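Local coordinates for protein peptidyl-prolyl cis-trans isomerase (PDB 5EX2) that probably catalyses the cis-trans isomerisation of peptide bonds preceding proline, as other cyclophilins do, at residues N125-E130 with W188-E193; L173-S178 with V197-T202; I27-K32 with L213-M218; M149-G154 with F180-Y185; P45-Q50 with E90-E95. One frame throughout, in Å; residues are numbered along the deposited sequence. Where two conformers were deposited one is given.

How the interactions relate
Interactions 1, 2 and 3 reach the closed eight-stranded cyclophilin barrel, while interactions 4 and 5 involve loops and a helix outside the strands. Interaction 4 binds its two neighbours: Gly-154 O lies 2.7 Å from Met-191 N of interaction 1, and His-151 O lies 2.9 Å from Ser-178 N of interaction 2, both probable hydrogen bonds. Interactions 1 and 2 meet through Met-191, and 2 and 3 through Val-197 and Ser-200. Interaction 5 touches interaction 1 at Trp-188, its centre about 22 Å from that of interaction 2. All five lie away from the magnesium site of Gln-115, Gln-133 and Glu-135; another magnesium ion lies about 3 Å from the nearest Arg-175 side-chain atom.

Interaction 1: N125-E130 with W188-E193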
# COMPACT_ATOMS: atom_id res chain seq x y z
N ASN A 125 4.00 2.12 -10.61
CA ASN A 125 2.58 1.75 -10.50
C ASN A 125 1.90 2.42 -9.33
O ASN A 125 1.00 1.86 -8.71
CB ASN A 125 2.46 0.23 -10.40
CG ASN A 125 2.37 -0.43 -11.75
OD1 ASN A 125 2.58 0.21 -12.77
ND2 ASN A 125 2.04 -1.71 -11.75
N GLY A 126 2.33 3.64 -9.04
CA GLY A 126 1.72 4.41 -7.97
C GLY A 126 2.23 4.07 -6.59
O GLY A 126 1.79 4.68 -5.61
N PHE A 127 3.11 3.08 -6.49
CA PHE A 127 3.72 2.72 -5.22
C PHE A 127 5.02 3.48 -5.06
O PHE A 127 5.79 3.60 -6.02
CB PHE A 127 3.99 1.22 -5.13
CG PHE A 127 2.74 0.37 -5.25
CD1 PHE A 127 1.87 0.23 -4.18
CD2 PHE A 127 2.42 -0.29 -6.43
CE1 PHE A 127 0.72 -0.55 -4.28
CE2 PHE A 127 1.26 -1.07 -6.52
CZ PHE A 127 0.43 -1.19 -5.44
N PRO A 128 5.30 3.97 -3.84
CA PRO A 128 6.60 4.58 -3.60
C PRO A 128 7.63 3.47 -3.50
O PRO A 128 7.38 2.42 -2.91
CB PRO A 128 6.39 5.31 -2.28
CG PRO A 128 5.38 4.46 -1.56
CD PRO A 128 4.48 3.91 -2.62
N ILE A 129 8.82 3.71 -4.05
CA ILE A 129 9.88 2.73 -4.08
C ILE A 129 11.18 3.41 -3.71
O ILE A 129 11.41 4.54 -4.13
CB ILE A 129 10.02 2.07 -5.47
CG1 ILE A 129 8.70 1.46 -5.94
CG2 ILE A 129 11.15 1.04 -5.47
CD1 ILE A 129 8.28 0.23 -5.18
N GLU A 130 11.99 2.76 -2.89
CA GLU A 130 13.36 3.18 -2.64
C GLU A 130 14.27 2.05 -3.10
O GLU A 130 13.92 0.88 -3.03
CB GLU A 130 13.60 3.50 -1.15
CG GLU A 130 14.98 4.03 -0.88
CD GLU A 130 15.14 4.59 0.51
OE1 GLU A 130 14.33 4.27 1.41
OE2 GLU A 130 16.09 5.36 0.69
N TRP A 188 3.09 -4.15 1.78
CA TRP A 188 2.43 -4.99 0.78
C TRP A 188 1.29 -4.33 0.05
O TRP A 188 0.75 -4.93 -0.88
CB TRP A 188 1.89 -6.26 1.43
CG TRP A 188 1.00 -6.11 2.65
CD1 TRP A 188 1.38 -6.25 3.97
CD2 TRP A 188 -0.41 -5.85 2.68
NE1 TRP A 188 0.30 -6.07 4.79
CE2 TRP A 188 -0.81 -5.82 4.04
CE3 TRP A 188 -1.38 -5.62 1.70
CZ2 TRP A 188 -2.13 -5.60 4.43
CZ3 TRP A 188 -2.70 -5.38 2.11
CH2 TRP A 188 -3.05 -5.37 3.45
N GLY A 189 0.93 -3.12 0.42
CA GLY A 189 -0.16 -2.44 -0.25
C GLY A 189 -0.16 -0.96 0.01
O GLY A 189 0.71 -0.44 0.70
N ARG A 190 -1.14 -0.29 -0.58
CA ARG A 190 -1.26 1.14 -0.47
C ARG A 190 -2.73 1.55 -0.46
O ARG A 190 -3.50 1.00 -1.22
CB ARG A 190 -0.53 1.80 -1.63
CG ARG A 190 -0.51 3.26 -1.54
CD ARG A 190 0.26 3.84 -2.69
NE ARG A 190 -0.43 3.81 -3.97
CZ ARG A 190 -1.33 4.71 -4.35
NH1 ARG A 190 -1.69 5.68 -3.52
NH2 ARG A 190 -1.85 4.65 -5.56
N MET A 191 -3.07 2.52 0.38
CA MET A 191 -4.45 3.04 0.45
C MET A 191 -4.70 4.01 -0.67
O MET A 191 -4.24 5.15 -0.63
CB MET A 191 -4.68 3.72 1.81
CG MET A 191 -4.54 2.76 2.99
SD MET A 191 -4.84 3.51 4.59
CE MET A 191 -3.20 4.02 5.05
N LEU A 192 -5.40 3.55 -1.70
CA LEU A 192 -5.79 4.39 -2.82
C LEU A 192 -6.69 5.52 -2.37
O LEU A 192 -6.57 6.67 -2.80
CB LEU A 192 -6.50 3.57 -3.88
CG LEU A 192 -5.74 2.38 -4.45
CD1 LEU A 192 -6.51 1.80 -5.62
CD2 LEU A 192 -4.34 2.78 -4.90
N GLU A 193 -7.63 5.17 -1.49
CA GLU A 193 -8.53 6.10 -0.85
C GLU A 193 -8.64 5.62 0.57
O GLU A 193 -8.58 4.42 0.83
CB GLU A 193 -9.90 6.15 -1.54
CG GLU A 193 -9.93 7.06 -2.76
CD GLU A 193 -11.33 7.24 -3.37
OE1 GLU A 193 -12.33 6.86 -2.72
OE2 GLU A 193 -11.42 7.76 -4.50
O HOH W 1 -0.73 2.10 -6.49
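A buried seam between two sheets of the cyclophilin fold is formed here, where strand 127-130 passes barrel strand 188-191 with their N-to-C directions 131° apart and their axes 8.3 Å apart at the closest point. Arg-190 carries it. With CG anti to its backbone N, the side chain reaches across the gap and then bends at chi3 (75°), which brings one face of the guanidinium against Gly-126 O. That oxygen is 2.9 Å from Arg-190 NE, at an angle too poor for a hydrogen bond. The polar link across the seam goes through water 1 instead: it donates to Asn-125 O and accepts from Arg-190 NH2 at 2.9 Å, lying at the edge of the guanidinium in its plane. The same water rests over the centre of the Phe-127 ring, 3.6 Å above its plane. That ring, nearly perpendicular to the guanidinium (79°), touches the base of the arginine, Phe-127 CE1 lying 3.8 Å from Arg-190 CB. Pro-128 CD adds a looser contact with Arg-190 CD. The buried charge has further partners, since NH2 also bonds Ser-261 OG and NH1 bonds Gln-258 OE1. Around the seam, Phe-127 leans on Glu-38 of strand 33-39 and on Met-149, Pro-128 packs on Val-155 of strand 155-158, and Arg-190 touches Val-232 of strand 229-233.

Interaction 2: L173-S178 with V197-T202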
# COMPACT_ATOMS: atom_id res chain seq x y z
N LEU A 173 -1.74 0.38 9.01
CA LEU A 173 -2.04 1.44 8.05
C LEU A 173 -1.18 2.63 8.37
O LEU A 173 -1.27 3.19 9.47
CB LEU A 173 -3.51 1.84 8.12
CG LEU A 173 -4.52 0.70 8.02
CD1 LEU A 173 -5.93 1.26 8.17
CD2 LEU A 173 -4.40 -0.06 6.70
N MET A 174 -0.29 3.02 7.46
CA MET A 174 0.62 4.12 7.74
C MET A 174 -0.08 5.46 7.70
O MET A 174 -0.65 5.84 6.69
CB MET A 174 1.79 4.13 6.76
CG MET A 174 2.67 2.90 6.80
SD MET A 174 3.27 2.50 8.44
CE MET A 174 3.95 4.06 8.96
N ARG A 175 -0.05 6.16 8.81
CA ARG A 175 -0.67 7.47 8.93
C ARG A 175 0.31 8.60 8.63
O ARG A 175 -0.10 9.70 8.28
CB ARG A 175 -1.25 7.67 10.33
CG ARG A 175 -2.45 6.79 10.60
CD ARG A 175 -2.81 6.66 12.06
NE ARG A 175 -3.10 7.89 12.80
CZ ARG A 175 -4.21 8.09 13.52
NH1 ARG A 175 -5.24 7.25 13.47
NH2 ARG A 175 -4.32 9.20 14.25
N ASP A 176 1.61 8.32 8.75
CA ASP A 176 2.65 9.32 8.53
C ASP A 176 3.94 8.60 8.16
O ASP A 176 4.14 7.42 8.49
CB ASP A 176 2.86 10.19 9.78
CG ASP A 176 3.80 11.35 9.52
OD1 ASP A 176 3.42 12.27 8.77
OD2 ASP A 176 4.93 11.35 10.07
N GLU A 177 4.80 9.30 7.44
CA GLU A 177 6.08 8.77 7.01
C GLU A 177 6.85 8.19 8.18
O GLU A 177 7.08 8.87 9.18
CB GLU A 177 6.90 9.85 6.32
CG GLU A 177 8.34 9.43 5.97
CD GLU A 177 9.16 10.55 5.35
OE1 GLU A 177 8.75 11.72 5.46
OE2 GLU A 177 10.24 10.26 4.76
N SER A 178 7.27 6.94 8.03
CA SER A 178 7.95 6.23 9.11
C SER A 178 9.12 5.40 8.58
O SER A 178 9.04 4.18 8.50
CB SER A 178 6.96 5.33 9.84
OG SER A 178 5.89 6.10 10.36
N VAL A 197 -9.24 8.42 6.44
CA VAL A 197 -9.95 7.52 7.35
C VAL A 197 -8.97 6.89 8.34
O VAL A 197 -9.22 6.88 9.56
CB VAL A 197 -10.70 6.42 6.57
CG1 VAL A 197 -11.22 5.34 7.49
CG2 VAL A 197 -11.86 7.03 5.79
N ALA A 198 -7.84 6.39 7.84
CA ALA A 198 -6.82 5.78 8.70
C ALA A 198 -6.33 6.77 9.74
O ALA A 198 -6.07 6.41 10.89
CB ALA A 198 -5.65 5.26 7.85
N LYS A 199 -6.14 8.02 9.32
CA LYS A 199 -5.68 9.07 10.22
C LYS A 199 -6.73 9.48 11.25
O LYS A 199 -6.42 10.20 12.18
CB LYS A 199 -5.24 10.30 9.43
CG LYS A 199 -3.97 10.14 8.66
CD LYS A 199 -3.68 11.48 7.96
CE LYS A 199 -2.38 11.55 7.23
NZ LYS A 199 -2.30 12.87 6.51
N SER A 200 -7.96 9.02 11.08
CA SER A 200 -9.03 9.38 12.01
C SER A 200 -9.33 8.25 12.99
O SER A 200 -10.14 8.43 13.90
CB SER A 200 -10.32 9.75 11.24
OG SER A 200 -10.96 8.62 10.69
N LEU A 201 -8.74 7.07 12.80
CA LEU A 201 -8.99 5.96 13.72
C LEU A 201 -8.55 6.35 15.13
O LEU A 201 -7.54 7.05 15.30
CB LEU A 201 -8.27 4.69 13.24
CG LEU A 201 -8.76 4.16 11.88
CD1 LEU A 201 -7.85 3.12 11.34
CD2 LEU A 201 -10.15 3.57 12.02
N THR A 202 -9.32 5.90 16.11
CA THR A 202 -9.13 6.33 17.49
C THR A 202 -7.77 5.89 18.03
O THR A 202 -7.39 4.72 17.94
CB THR A 202 -10.26 5.79 18.36
OG1 THR A 202 -11.51 6.30 17.88
CG2 THR A 202 -10.11 6.22 19.79
O HOH W 2 -6.94 9.86 15.21
O HOH W 3 0.63 12.17 6.98
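Arg-175 lies across the chain that leaves helix 195-198, its guanidinium set against a row of backbone carbonyls. CG is beside the backbone N (chi1 -69°), and a bend at chi3 swings the tip over the type I turn of Ala-198 to Leu-201. NH1 grips two of the oxygens. Arg-175 NH1 donates to Leu-201 O at 2.9 Å, close to the guanidinium plane and onto a lone pair of the carbonyl, with an N-H...O angle of 157°; the second bond of this nitrogen, to Ala-198 O at 2.8 Å, is weak because its angle is only 121°. Lys-199 O lies over one face, 3.1 Å from Arg-175 NH2 and badly placed for a bond. NH2 turns instead to water 2, which in turn donates to Leu-201 O. Lys-199 runs extended alongside the base of the arginine: its CE comes within 3.1 Å of Arg-175 O, and water 3 joins that oxygen to Lys-199 NZ, the second bond being weak. On the barrel side the contact becomes apolar. Leu-173 CD1 meets both Ala-198 CB, at 4.0 Å, and Leu-201 CD1, the two leucines crossing at about a right angle, with Phe-65 of strand 63-69 touching both. A bound magnesium ion lies about 3 Å from the nearest atom of the Arg-175 side chain. The Arg-175 guanidinium thus ties the end of strand 171-174 to a turn, pairing with backbone carbonyls rather than with a carboxylate of the two segments; the clustered carbonyl dipoles probably help to stabilise its charge.

Interaction 3: I27-K32 with L213-M218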
# COMPACT_ATOMS: atom_id res chain seq x y z
N ILE A 27 -11.38 -3.95 -0.13
CA ILE A 27 -12.19 -2.96 0.56
C ILE A 27 -12.16 -3.25 2.06
O ILE A 27 -12.61 -4.29 2.48
CB ILE A 27 -13.64 -2.98 0.08
CG1 ILE A 27 -13.71 -3.01 -1.45
CG2 ILE A 27 -14.38 -1.78 0.64
CD1 ILE A 27 -15.12 -3.09 -1.98
N PHE A 28 -11.59 -2.32 2.82
CA PHE A 28 -11.65 -2.35 4.28
C PHE A 28 -12.72 -1.36 4.73
O PHE A 28 -12.50 -0.16 4.68
CB PHE A 28 -10.30 -1.96 4.90
CG PHE A 28 -9.30 -3.09 5.02
CD1 PHE A 28 -9.48 -4.30 4.38
CD2 PHE A 28 -8.15 -2.91 5.79
CE1 PHE A 28 -8.55 -5.32 4.51
CE2 PHE A 28 -7.22 -3.92 5.92
CZ PHE A 28 -7.42 -5.13 5.28
N GLU A 29 -13.86 -1.86 5.19
CA GLU A 29 -14.85 -0.98 5.78
C GLU A 29 -14.61 -0.86 7.26
O GLU A 29 -14.59 -1.87 7.95
CB GLU A 29 -16.25 -1.53 5.55
CG GLU A 29 -16.79 -1.27 4.15
CD GLU A 29 -17.13 0.20 3.94
OE1 GLU A 29 -16.91 1.02 4.86
OE2 GLU A 29 -17.63 0.54 2.84
N THR A 30 -14.38 0.36 7.74
CA THR A 30 -14.09 0.59 9.14
C THR A 30 -15.17 1.47 9.75
O THR A 30 -15.98 2.08 9.03
CB THR A 30 -12.71 1.28 9.37
OG1 THR A 30 -12.86 2.70 9.20
CG2 THR A 30 -11.64 0.74 8.45
N THR A 31 -15.17 1.57 11.07
CA THR A 31 -16.10 2.41 11.75
C THR A 31 -15.80 3.90 11.58
O THR A 31 -16.52 4.73 12.11
CB THR A 31 -16.19 2.04 13.25
OG1 THR A 31 -14.87 1.87 13.78
CG2 THR A 31 -16.97 0.74 13.43
N LYS A 32 -14.75 4.23 10.83
CA LYS A 32 -14.47 5.62 10.47
C LYS A 32 -14.61 5.87 8.97
O LYS A 32 -14.34 6.96 8.48
CB LYS A 32 -13.06 6.02 10.92
CG LYS A 32 -12.95 6.30 12.41
CD LYS A 32 -13.59 7.64 12.79
CE LYS A 32 -13.47 7.91 14.27
NZ LYS A 32 -14.09 6.82 15.07
N LEU A 213 -12.50 -2.82 12.16
CA LEU A 213 -12.55 -3.24 10.78
C LEU A 213 -13.81 -4.07 10.66
O LEU A 213 -13.83 -5.23 11.04
CB LEU A 213 -11.31 -4.05 10.40
CG LEU A 213 -11.26 -4.60 8.98
CD1 LEU A 213 -11.42 -3.52 7.93
CD2 LEU A 213 -9.94 -5.32 8.80
N VAL A 214 -14.87 -3.46 10.16
CA VAL A 214 -16.17 -4.10 10.12
C VAL A 214 -16.23 -5.24 9.10
O VAL A 214 -16.82 -6.30 9.35
CB VAL A 214 -17.27 -3.07 9.79
CG1 VAL A 214 -18.63 -3.73 9.66
CG2 VAL A 214 -17.30 -1.96 10.82
N SER A 215 -15.63 -5.02 7.94
CA SER A 215 -15.59 -6.04 6.91
C SER A 215 -14.42 -5.81 5.97
O SER A 215 -13.94 -4.70 5.83
CB SER A 215 -16.89 -6.07 6.11
OG SER A 215 -17.03 -4.89 5.34
N ALA A 216 -13.99 -6.89 5.33
CA ALA A 216 -12.98 -6.84 4.30
C ALA A 216 -13.47 -7.68 3.13
O ALA A 216 -13.99 -8.78 3.32
CB ALA A 216 -11.65 -7.36 4.82
N VAL A 217 -13.30 -7.15 1.92
CA VAL A 217 -13.74 -7.82 0.71
C VAL A 217 -12.73 -7.65 -0.40
O VAL A 217 -12.25 -6.55 -0.62
CB VAL A 217 -15.11 -7.28 0.22
CG1 VAL A 217 -15.60 -8.07 -0.98
CG2 VAL A 217 -16.15 -7.34 1.32
N MET A 218 -12.40 -8.74 -1.08
CA MET A 218 -11.67 -8.67 -2.34
C MET A 218 -12.63 -8.29 -3.46
O MET A 218 -13.67 -8.91 -3.65
CB MET A 218 -11.04 -10.01 -2.69
CG MET A 218 -10.02 -10.52 -1.70
SD MET A 218 -8.62 -9.40 -1.49
CE MET A 218 -8.16 -9.10 -3.21
O HOH W 4 -15.53 -4.47 3.00
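Phe-28, Ala-216 and Leu-213 make the tight side of this strand pair. Leu-213, its CG anti to the backbone N (chi1 178°), sends CD2 over the centre of the Phe-28 ring, a CH-pi contact of 4.2 Å to the centroid. The other Leu-213 methyl, CD1, presses against the root of the same side chain, 3.6 Å from Phe-28 CB. Ala-216 CB meets the ring obliquely, 3.7 Å from Phe-28 CE1. Phe-171 also meets this ring, and Phe-65 of strand 63-69 lies against Leu-213 and Thr-30. Strands 25-30 and 212-218, the first and last of the cyclophilin barrel along the chain, run antiparallel, and their pairing closes it. Ile-27 and Val-217 form a hydrogen-bonded pair, with Ile-27 N donating almost straight to Val-217 O at 2.8 Å (174°). Glu-29 N also donates to Ser-215 O, less straight, and here the register slips: Val-214 and Ser-215 both face Glu-29 in a classic beta bulge. Glu-29 O consequently takes two donors, Val-214 N at 2.7 Å and, weakly, Ser-215 N. The opposite face, bearing Ile-27, Glu-29, Ser-215 and Val-217, is looser and wetter. Ser-215 OG, in the crowded position between its backbone N and carbonyl carbon, lies 3.5 Å from Glu-29 CB, and water 4 links it to Ile-27 O. Glu-29 bends at chi2 (-71°) and carries its carboxylate away from the partner strand. Past the bulge, at the exposed end, Thr-31 CG2 touches Val-214 CG2 at 3.8 Å, while Thr-31 OG1 is hydrogen-bonded to Asp-211 OD1.

Interaction 4: M149-G154 with F180-Y185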
# COMPACT_ATOMS: atom_id res chain seq x y z
N MET A 149 9.41 -0.91 -0.67
CA MET A 149 8.38 0.10 -0.64
C MET A 149 8.45 0.79 0.70
O MET A 149 8.05 0.20 1.72
CB MET A 149 7.00 -0.50 -0.88
CG MET A 149 5.89 0.52 -0.73
SD MET A 149 4.37 0.02 -1.57
CE MET A 149 3.89 -1.42 -0.63
N PRO A 150 8.96 2.02 0.73
CA PRO A 150 9.13 2.69 2.02
C PRO A 150 7.81 3.01 2.68
O PRO A 150 6.79 3.12 2.00
CB PRO A 150 9.88 3.96 1.65
CG PRO A 150 9.50 4.23 0.25
CD PRO A 150 9.42 2.87 -0.38
N HIS A 151 7.85 3.17 3.99
CA HIS A 151 6.64 3.34 4.76
C HIS A 151 6.20 4.81 4.77
O HIS A 151 6.18 5.48 5.80
CB HIS A 151 6.87 2.77 6.16
CG HIS A 151 6.94 1.27 6.17
ND1 HIS A 151 8.02 0.56 5.72
CD2 HIS A 151 6.02 0.35 6.56
CE1 HIS A 151 7.77 -0.74 5.83
NE2 HIS A 151 6.57 -0.89 6.34
N CYS A 152 5.83 5.30 3.60
CA CYS A 152 5.19 6.59 3.46
C CYS A 152 3.78 6.50 4.03
O CYS A 152 3.23 5.42 4.10
CB CYS A 152 5.08 7.02 1.98
SG CYS A 152 6.57 7.11 1.05
N ALA A 153 3.19 7.65 4.37
CA ALA A 153 1.77 7.71 4.67
C ALA A 153 1.02 7.08 3.52
O ALA A 153 1.33 7.35 2.36
CB ALA A 153 1.33 9.13 4.90
N GLY A 154 0.05 6.23 3.83
CA GLY A 154 -0.70 5.54 2.81
C GLY A 154 -0.31 4.10 2.57
O GLY A 154 -1.11 3.30 2.12
N PHE A 180 11.97 4.59 9.59
CA PHE A 180 12.64 3.66 10.49
C PHE A 180 12.07 2.24 10.37
O PHE A 180 12.69 1.30 10.84
CB PHE A 180 12.54 4.15 11.94
CG PHE A 180 11.16 4.57 12.33
CD1 PHE A 180 10.73 5.88 12.14
CD2 PHE A 180 10.28 3.66 12.86
CE1 PHE A 180 9.45 6.26 12.48
CE2 PHE A 180 9.00 4.03 13.21
CZ PHE A 180 8.59 5.34 13.01
N LEU A 181 10.92 2.09 9.71
CA LEU A 181 10.38 0.76 9.43
C LEU A 181 10.96 0.12 8.18
O LEU A 181 10.84 -1.09 7.98
CB LEU A 181 8.88 0.81 9.25
CG LEU A 181 8.07 1.34 10.43
CD1 LEU A 181 6.60 1.30 10.05
CD2 LEU A 181 8.33 0.56 11.70
N ASP A 182 11.56 0.95 7.33
CA ASP A 182 11.98 0.48 6.01
C ASP A 182 13.03 -0.62 6.11
O ASP A 182 13.95 -0.56 6.94
CB ASP A 182 12.53 1.64 5.18
CG ASP A 182 11.50 2.71 4.86
OD1 ASP A 182 10.32 2.55 5.21
OD2 ASP A 182 11.91 3.71 4.22
N ARG A 183 12.84 -1.64 5.28
CA ARG A 183 13.69 -2.82 5.20
C ARG A 183 13.58 -3.70 6.44
O ARG A 183 14.30 -4.69 6.56
CB ARG A 183 15.15 -2.43 4.96
CG ARG A 183 15.33 -1.56 3.72
CD ARG A 183 16.80 -1.24 3.45
NE ARG A 183 17.54 -2.45 3.12
CZ ARG A 183 18.38 -3.09 3.92
NH1 ARG A 183 18.63 -2.66 5.16
NH2 ARG A 183 18.97 -4.19 3.48
N LYS A 184 12.60 -3.40 7.30
CA LYS A 184 12.39 -4.17 8.52
C LYS A 184 10.98 -4.72 8.65
O LYS A 184 10.74 -5.57 9.50
CB LYS A 184 12.72 -3.31 9.74
CG LYS A 184 14.17 -2.91 9.81
CD LYS A 184 14.44 -1.89 10.90
CE LYS A 184 15.93 -1.61 11.01
NZ LYS A 184 16.23 -0.53 12.00
N TYR A 185 10.05 -4.23 7.85
CA TYR A 185 8.66 -4.69 7.89
C TYR A 185 8.20 -4.93 6.47
O TYR A 185 8.65 -4.26 5.53
CB TYR A 185 7.73 -3.68 8.58
CG TYR A 185 8.04 -3.56 10.04
CD1 TYR A 185 9.13 -2.85 10.48
CD2 TYR A 185 7.26 -4.22 10.99
CE1 TYR A 185 9.45 -2.77 11.82
CE2 TYR A 185 7.57 -4.15 12.34
CZ TYR A 185 8.67 -3.42 12.74
OH TYR A 185 8.99 -3.35 14.09
O HOH W 5 10.07 -0.39 3.50
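Asp-182 OD1 takes two hydrogen bonds from a single residue, His-151. His-151 N donates to Asp-182 OD1 at 2.8 Å, reaching the oxygen from above the carboxylate plane. His-151 ND1 donates to Asp-182 OD1 at 3.1 Å, this time in the plane of the imidazole and onto the anti lone pair, away from OD2. Ring and carboxylate are nearly coplanar, 29° apart, and with ND1 held as a donor, NE2 probably acts as acceptor for its outside partner, Ser-157 OG. Asp-182 OD2 is satisfied as well, forming a salt bridge with Arg-179 NE, and also touches Pro-150 CB at 3.3 Å. A negative charge on Asp-182 would be favoured by these donors and would tend to polarise the imidazole. Water 5 lies 2.8 Å from Met-149 O and farther from Asp-182 OD1, where any bond is weak; it has too few protons for all the acceptors around it. Leu-181 covers one face of the ring, its CB standing over the centre in a CH-pi contact 3.7 Å from the His-151 centroid; CD1 continues over CD2. At the ring edge, Tyr-185 O lies in plane, 3.6 Å from His-151 CE1, with Tyr-185 CB near NE2. This packing joins the loop between strands 145-148 and 155-158 to the one between strands 171-174 and 187-191. His-151 and Leu-181 both touch Met-174 of strand 171-174, Met-149 packs on strand 127-132, and the Cys-152 disulfide ties the first loop to Cys-254.

Interaction 5: P45-Q50 with E90-E95; sequences PNHVAQ and EAVDGE
Glu-95 reaches from its loop to the amino end of helix 45-57. Glu-95 CB lies 3.8 Å from His-47 ND1, and CG, anti to the carbonyl carbon (chi1 -75°), passes just as near the same nitrogen. The chain then runs extended (chi2 176°) and brings CD to the first turn of the helix. There the two oxygens part. Glu-95 OE1 accepts twice from His-47: from the backbone N at 2.8 Å on its syn lone pair, and from ND1 at 2.7 Å on its anti lone pair, a nearly straight bond lying in the imidazole plane. Glu-95 OE2 accepts from Asn-46 N at 2.9 Å, also on a syn lone pair, and touches Pro-45 CD. Three donors grip the carboxylate, its edge turned to the first backbone N-H groups of the helix, and keep it nearly coplanar with the His-47 ring; the amide groups there would favour its charged form. Val-92 closes over that ring, CG1 making a CH-pi contact 3.8 Å from the centroid, while Asp-93 O meets the edge at His-47 CE1. Water 6 links Asn-46 ND2 to the same Asp-93 oxygen. One turn further along, Gln-50 bends at chi2 (83°) and NE2 donates to Glu-90 O at 2.9 Å, nearly along the C=O axis; this nitrogen also bonds Lys-168 O. The loop between helix 79-83 and strand 98-100 is thereby pinned across the first turns of helix 45-57, with Ser-186, just before strand 187-191, touching His-47 and bonding Glu-95 N.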
# COMPACT_ATOMS: atom_id res chain seq x y z
N PRO A 45 5.09 -10.67 -2.76
CA PRO A 45 4.15 -11.65 -3.32
C PRO A 45 3.50 -12.56 -2.28
O PRO A 45 2.30 -12.81 -2.36
CB PRO A 45 5.02 -12.48 -4.26
CG PRO A 45 6.43 -12.15 -3.93
CD PRO A 45 6.43 -10.78 -3.35
N ASN A 46 4.27 -13.06 -1.32
CA ASN A 46 3.69 -13.99 -0.35
C ASN A 46 2.78 -13.28 0.63
O ASN A 46 1.79 -13.85 1.09
CB ASN A 46 4.79 -14.74 0.38
CG ASN A 46 5.55 -15.67 -0.53
OD1 ASN A 46 4.97 -16.32 -1.40
ND2 ASN A 46 6.87 -15.73 -0.36
N HIS A 47 3.08 -12.04 0.97
CA HIS A 47 2.16 -11.29 1.82
C HIS A 47 0.86 -10.98 1.11
O HIS A 47 -0.21 -11.06 1.70
CB HIS A 47 2.81 -10.01 2.32
CG HIS A 47 3.69 -10.22 3.51
ND1 HIS A 47 4.94 -10.79 3.41
CD2 HIS A 47 3.48 -10.00 4.83
CE1 HIS A 47 5.48 -10.89 4.62
NE2 HIS A 47 4.61 -10.42 5.50
N VAL A 48 0.94 -10.63 -0.17
CA VAL A 48 -0.28 -10.37 -0.93
C VAL A 48 -1.16 -11.62 -0.99
O VAL A 48 -2.38 -11.53 -0.82
CB VAL A 48 0.07 -9.86 -2.34
CG1 VAL A 48 -1.11 -9.94 -3.31
CG2 VAL A 48 0.59 -8.43 -2.24
N ALA A 49 -0.55 -12.78 -1.19
CA ALA A 49 -1.32 -14.02 -1.19
C ALA A 49 -1.93 -14.24 0.20
O ALA A 49 -3.08 -14.67 0.33
CB ALA A 49 -0.46 -15.20 -1.59
N GLN A 50 -1.16 -13.97 1.24
CA GLN A 50 -1.66 -14.11 2.61
C GLN A 50 -2.87 -13.22 2.87
O GLN A 50 -3.86 -13.66 3.45
CB GLN A 50 -0.55 -13.78 3.60
CG GLN A 50 -0.92 -13.90 5.07
CD GLN A 50 -0.84 -15.31 5.61
OE1 GLN A 50 -0.63 -16.27 4.87
NE2 GLN A 50 -0.98 -15.45 6.93
N GLU A 90 -1.26 -19.76 9.24
CA GLU A 90 0.18 -19.82 9.39
C GLU A 90 0.84 -18.48 9.15
O GLU A 90 0.31 -17.62 8.42
CB GLU A 90 0.77 -20.87 8.44
CG GLU A 90 0.30 -22.29 8.71
CD GLU A 90 0.71 -22.79 10.08
OE1 GLU A 90 1.88 -22.56 10.48
OE2 GLU A 90 -0.13 -23.41 10.76
N ALA A 91 2.01 -18.30 9.74
CA ALA A 91 2.78 -17.09 9.55
C ALA A 91 3.38 -17.08 8.15
O ALA A 91 3.43 -18.10 7.46
CB ALA A 91 3.88 -17.00 10.60
N VAL A 92 3.82 -15.90 7.75
CA VAL A 92 4.46 -15.72 6.45
C VAL A 92 5.85 -15.15 6.68
O VAL A 92 6.04 -14.27 7.52
CB VAL A 92 3.59 -14.80 5.55
CG1 VAL A 92 3.19 -13.53 6.28
CG2 VAL A 92 4.29 -14.50 4.24
N ASP A 93 6.83 -15.65 5.93
CA ASP A 93 8.20 -15.19 6.10
C ASP A 93 8.32 -13.74 5.66
O ASP A 93 7.65 -13.30 4.72
CB ASP A 93 9.19 -16.04 5.29
CG ASP A 93 9.48 -17.38 5.93
OD1 ASP A 93 9.00 -17.62 7.06
OD2 ASP A 93 10.21 -18.19 5.31
N GLY A 94 9.21 -13.01 6.33
CA GLY A 94 9.40 -11.60 6.04
C GLY A 94 9.75 -11.37 4.57
O GLY A 94 10.49 -12.15 3.96
N GLU A 95 9.18 -10.30 4.03
CA GLU A 95 9.45 -9.83 2.68
C GLU A 95 9.72 -8.35 2.80
O GLU A 95 8.84 -7.52 2.52
CB GLU A 95 8.28 -10.10 1.73
CG GLU A 95 8.13 -11.54 1.30
CD GLU A 95 6.90 -11.75 0.44
OE1 GLU A 95 5.80 -11.33 0.87
OE2 GLU A 95 7.02 -12.35 -0.65
O HOH W 6 7.51 -14.79 2.39